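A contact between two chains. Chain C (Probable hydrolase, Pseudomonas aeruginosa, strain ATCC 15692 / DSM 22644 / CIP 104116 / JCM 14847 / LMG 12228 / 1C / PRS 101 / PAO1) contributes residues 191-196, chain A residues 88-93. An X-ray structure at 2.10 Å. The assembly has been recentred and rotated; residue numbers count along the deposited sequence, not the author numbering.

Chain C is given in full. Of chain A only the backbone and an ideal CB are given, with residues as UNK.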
ATOM      1  N   GLU C 191      -1.319 -15.107 -16.387  1.00 26.65           N
ATOM      2  CA  GLU C 191      -0.303 -14.092 -16.442  1.00 31.73           C
ATOM      3  C   GLU C 191       1.032 -14.678 -16.886  1.00 29.87           C
ATOM      4  O   GLU C 191       1.366 -15.822 -16.545  1.00 27.58           O
ATOM      5  CB  GLU C 191      -0.114 -13.392 -15.085  1.00 30.14           C
ATOM      6  CG  GLU C 191       0.492 -14.243 -13.970  1.00 35.83           C
ATOM      7  CD  GLU C 191       0.667 -13.424 -12.679  1.00 32.94           C
ATOM      8  OE1 GLU C 191       1.579 -12.556 -12.648  1.00 38.02           O
ATOM      9  OE2 GLU C 191      -0.120 -13.591 -11.713  1.00 42.54           O
ATOM     10  N   PRO C 192       1.812 -13.913 -17.642  1.00 31.63           N
ATOM     11  CA  PRO C 192       3.138 -14.391 -18.077  1.00 30.89           C
ATOM     12  C   PRO C 192       4.138 -14.300 -16.951  1.00 30.08           C
ATOM     13  O   PRO C 192       4.175 -13.316 -16.203  1.00 28.74           O
ATOM     14  CB  PRO C 192       3.518 -13.426 -19.209  1.00 29.94           C
ATOM     15  CG  PRO C 192       2.827 -12.069 -18.769  1.00 33.32           C
ATOM     16  CD  PRO C 192       1.481 -12.570 -18.188  1.00 32.16           C
ATOM     17  N   VAL C 193       4.954 -15.341 -16.845  1.00 29.33           N
ATOM     18  CA  VAL C 193       6.027 -15.447 -15.867  1.00 31.90           C
ATOM     19  C   VAL C 193       7.234 -16.017 -16.602  1.00 29.72           C
ATOM     20  O   VAL C 193       7.117 -16.438 -17.765  1.00 31.67           O
ATOM     21  CB  VAL C 193       5.655 -16.359 -14.681  1.00 35.37           C
ATOM     22  CG1 VAL C 193       4.479 -15.794 -13.886  1.00 33.74           C
ATOM     23  CG2 VAL C 193       5.380 -17.705 -15.204  1.00 40.37           C
ATOM     24  N   PRO C 194       8.420 -16.026 -15.997  1.00 32.66           N
ATOM     25  CA  PRO C 194       9.594 -16.492 -16.751  1.00 39.47           C
ATOM     26  C   PRO C 194       9.360 -17.930 -17.199  1.00 40.61           C
ATOM     27  O   PRO C 194       9.087 -18.816 -16.387  1.00 43.62           O
ATOM     28  CB  PRO C 194      10.743 -16.345 -15.741  1.00 40.70           C
ATOM     29  CG  PRO C 194      10.303 -15.275 -14.794  1.00 38.46           C
ATOM     30  CD  PRO C 194       8.782 -15.407 -14.712  1.00 34.30           C
ATOM     31  N   GLY C 195       9.371 -18.137 -18.506  1.00 47.28           N
ATOM     32  CA  GLY C 195       9.211 -19.470 -19.064  1.00 53.29           C
ATOM     33  C   GLY C 195       7.790 -19.940 -19.321  1.00 60.20           C
ATOM     34  O   GLY C 195       7.602 -21.112 -19.711  1.00 53.32           O
ATOM     35  N   GLY C 196       6.782 -19.094 -19.103  1.00 50.11           N
ATOM     36  CA  GLY C 196       5.440 -19.433 -19.535  1.00 44.85           C
ATOM     37  C   GLY C 196       4.332 -18.624 -18.902  1.00 39.59           C
ATOM     38  O   GLY C 196       4.458 -17.402 -18.726  1.00 34.98           O
TER
ATOM     39  N   UNK A  88      10.487  -7.012 -18.824  1.00 26.37           N
ATOM     40  CA  UNK A  88      11.319  -7.971 -19.556  1.00 29.59           C
ATOM     41  C   UNK A  88      11.793  -9.112 -18.653  1.00 29.01           C
ATOM     42  O   UNK A  88      11.707 -10.283 -19.032  1.00 27.20           O
ATOM     43  CB  UNK A  88      12.526  -7.259 -20.171  1.00 29.59           C
ATOM     44  N   UNK A  89      12.273  -8.791 -17.442  1.00 25.42           N
ATOM     45  CA  UNK A  89      12.632  -9.851 -16.497  1.00 30.30           C
ATOM     46  C   UNK A  89      11.470 -10.792 -16.259  1.00 30.35           C
ATOM     47  O   UNK A  89      11.643 -12.012 -16.231  1.00 28.23           O
ATOM     48  CB  UNK A  89      13.095  -9.252 -15.168  1.00 30.30           C
ATOM     49  N   UNK A  90      10.263 -10.232 -16.028  1.00 29.16           N
ATOM     50  CA  UNK A  90       9.121 -11.074 -15.684  1.00 27.99           C
ATOM     51  C   UNK A  90       8.664 -11.909 -16.864  1.00 26.21           C
ATOM     52  O   UNK A  90       8.109 -12.996 -16.676  1.00 29.94           O
ATOM     53  CB  UNK A  90       7.961 -10.215 -15.177  1.00 27.99           C
ATOM     54  N   UNK A  91       8.964 -11.487 -18.077  1.00 26.27           N
ATOM     55  CA  UNK A  91       8.648 -12.273 -19.260  1.00 23.33           C
ATOM     56  C   UNK A  91       9.748 -13.280 -19.577  1.00 30.37           C
ATOM     57  O   UNK A  91       9.564 -14.143 -20.439  1.00 30.68           O
ATOM     58  CB  UNK A  91       8.421 -11.351 -20.460  1.00 23.33           C
ATOM     59  N   UNK A  92      10.870 -13.191 -18.900  1.00 29.76           N
ATOM     60  CA  UNK A  92      11.989 -14.053 -19.228  1.00 37.84           C
ATOM     61  C   UNK A  92      12.841 -13.586 -20.384  1.00 35.81           C
ATOM     62  O   UNK A  92      13.553 -14.402 -20.966  1.00 35.73           O
ATOM     63  CB  UNK A  92      11.467 -15.458 -19.538  1.00 37.84           C
ATOM     64  N   UNK A  93      12.800 -12.295 -20.727  1.00 35.57           N
ATOM     65  CA  UNK A  93      13.470 -11.752 -21.911  1.00 34.17           C
ATOM     66  C   UNK A  93      14.832 -11.189 -21.504  1.00 44.16           C
ATOM     67  O   UNK A  93      14.916 -10.140 -20.857  1.00 50.61           O
ATOM     68  CB  UNK A  93      12.615 -10.673 -22.578  1.00 34.17           C
TER

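The end of a helix in chain A meets a short segment of chain C that leaves its strand at Val C193 and enters a type II turn spanning Val C193 to Gly C196. At position 88 the backbone is helical and CA-to-CB lies out of reach of chain C, so this contact sets no demand on the side chain. The residue is Ala A88.

Position 89 is also helical, its CB directed away, with nothing of chain C within 5.5 Å of the ideal CB. Many side chains would do, polar or charged ones among them. It is Glu A89, whose OE2 is hydrogen-bonded elsewhere in the structure; its carbonyl O lies 3.8 Å from CG of Pro C194.

Position 90 points sideways, its ideal CB 5.0 Å from O of Pro C192. A side chain of some length could run along Val C193 to reach that carbonyl and the carboxylate of Glu C191, so a donor such as Gln, Lys or Arg would suit. The residue is Gln A90. With chi1 t and chi2 p, its amide reaches the strand, NE2 lying 3.5 Å from CG1 of Val C193. No direct hydrogen bond forms; instead NE2 donates to a water (3.3 Å) that in turn donates to OE1 of Glu C191 (2.5 Å) and O of Pro C192 (2.6 Å). The backbone O of Gln A90 sits 3.1 Å from N of Pro C194, a close approach without a bond, since the proline nitrogen carries no hydrogen.

At position 91 CB points away, yet the ideal CB is 5.5 Å from CB of Pro C192, and a branched or longer apolar side chain could turn back to that ring; Leu, Ile or Met are plausible. In Leu A91, chi1 m and chi2 t bring CD2 to 3.8 Å from CB of Pro C192, an apolar contact. Its carbonyl accepts from two waters, one also donating to O of Val C193, the other accepting from N of Gly C195.

Position 92 has phi/psi of 82/21, and a CB there would be jammed against the preceding carbonyl O. It would also point toward chain C, 3.5 Å from CA of Pro C194 and 3.6 Å from N of Gly C195. Both constraints favour glycine, and Gly A92 is the first residue to leave helical phi/psi, in a Schellman motif, its CA 4.2 Å from CA of Pro C194.

Position 93 is out of reach, leaving the choice open; Trp A93 makes no contact with this stretch, but its N donates to O of Ala A88 (2.8 Å).

Chain A, residues 88-93: AEQLGW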
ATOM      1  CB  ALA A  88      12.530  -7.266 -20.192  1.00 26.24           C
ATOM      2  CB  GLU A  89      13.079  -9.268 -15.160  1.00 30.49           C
ATOM      3  CG  GLU A  89      14.304  -8.401 -15.284  1.00 38.08           C
ATOM      4  CD  GLU A  89      15.559  -9.227 -15.330  1.00 39.87           C
ATOM      5  OE1 GLU A  89      15.802  -9.945 -14.350  1.00 43.76           O
ATOM      6  OE2 GLU A  89      16.271  -9.172 -16.350  1.00 46.70           O
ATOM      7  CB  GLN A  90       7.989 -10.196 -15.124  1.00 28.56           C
ATOM      8  CG  GLN A  90       6.757 -10.948 -14.672  1.00 31.83           C
ATOM      9  CD  GLN A  90       7.019 -11.858 -13.464  1.00 35.70           C
ATOM     10  OE1 GLN A  90       8.036 -11.757 -12.820  1.00 31.87           O
ATOM     11  NE2 GLN A  90       6.089 -12.741 -13.184  1.00 34.35           N
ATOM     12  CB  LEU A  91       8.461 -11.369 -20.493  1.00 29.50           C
ATOM     13  CG  LEU A  91       7.414 -10.275 -20.432  1.00 32.77           C
ATOM     14  CD1 LEU A  91       7.530  -9.391 -21.653  1.00 29.03           C
ATOM     15  CD2 LEU A  91       6.058 -10.900 -20.361  1.00 39.54           C
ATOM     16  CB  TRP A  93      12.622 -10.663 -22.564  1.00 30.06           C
ATOM     17  CG  TRP A  93      11.428 -11.189 -23.305  1.00 29.37           C
ATOM     18  CD1 TRP A  93      11.044 -12.498 -23.415  1.00 28.99           C
ATOM     19  CD2 TRP A  93      10.479 -10.424 -24.072  1.00 30.04           C
ATOM     20  NE1 TRP A  93       9.907 -12.595 -24.194  1.00 33.90           N
ATOM     21  CE2 TRP A  93       9.544 -11.334 -24.605  1.00 27.37           C
ATOM     22  CE3 TRP A  93      10.331  -9.059 -24.353  1.00 31.73           C
ATOM     23  CZ2 TRP A  93       8.476 -10.930 -25.397  1.00 29.23           C
ATOM     24  CZ3 TRP A  93       9.281  -8.669 -25.150  1.00 34.24           C
ATOM     25  CH2 TRP A  93       8.378  -9.610 -25.686  1.00 28.99           C
TER
HETATM   26  O   HOH W   1       3.220 -11.701 -14.335  1.00 24.35           O
HETATM   27  O   HOH W   2       6.676 -15.175 -20.439  1.00 44.32           O
HETATM   28  O   HOH W   3      10.015 -16.975 -20.782  1.00 49.32           O
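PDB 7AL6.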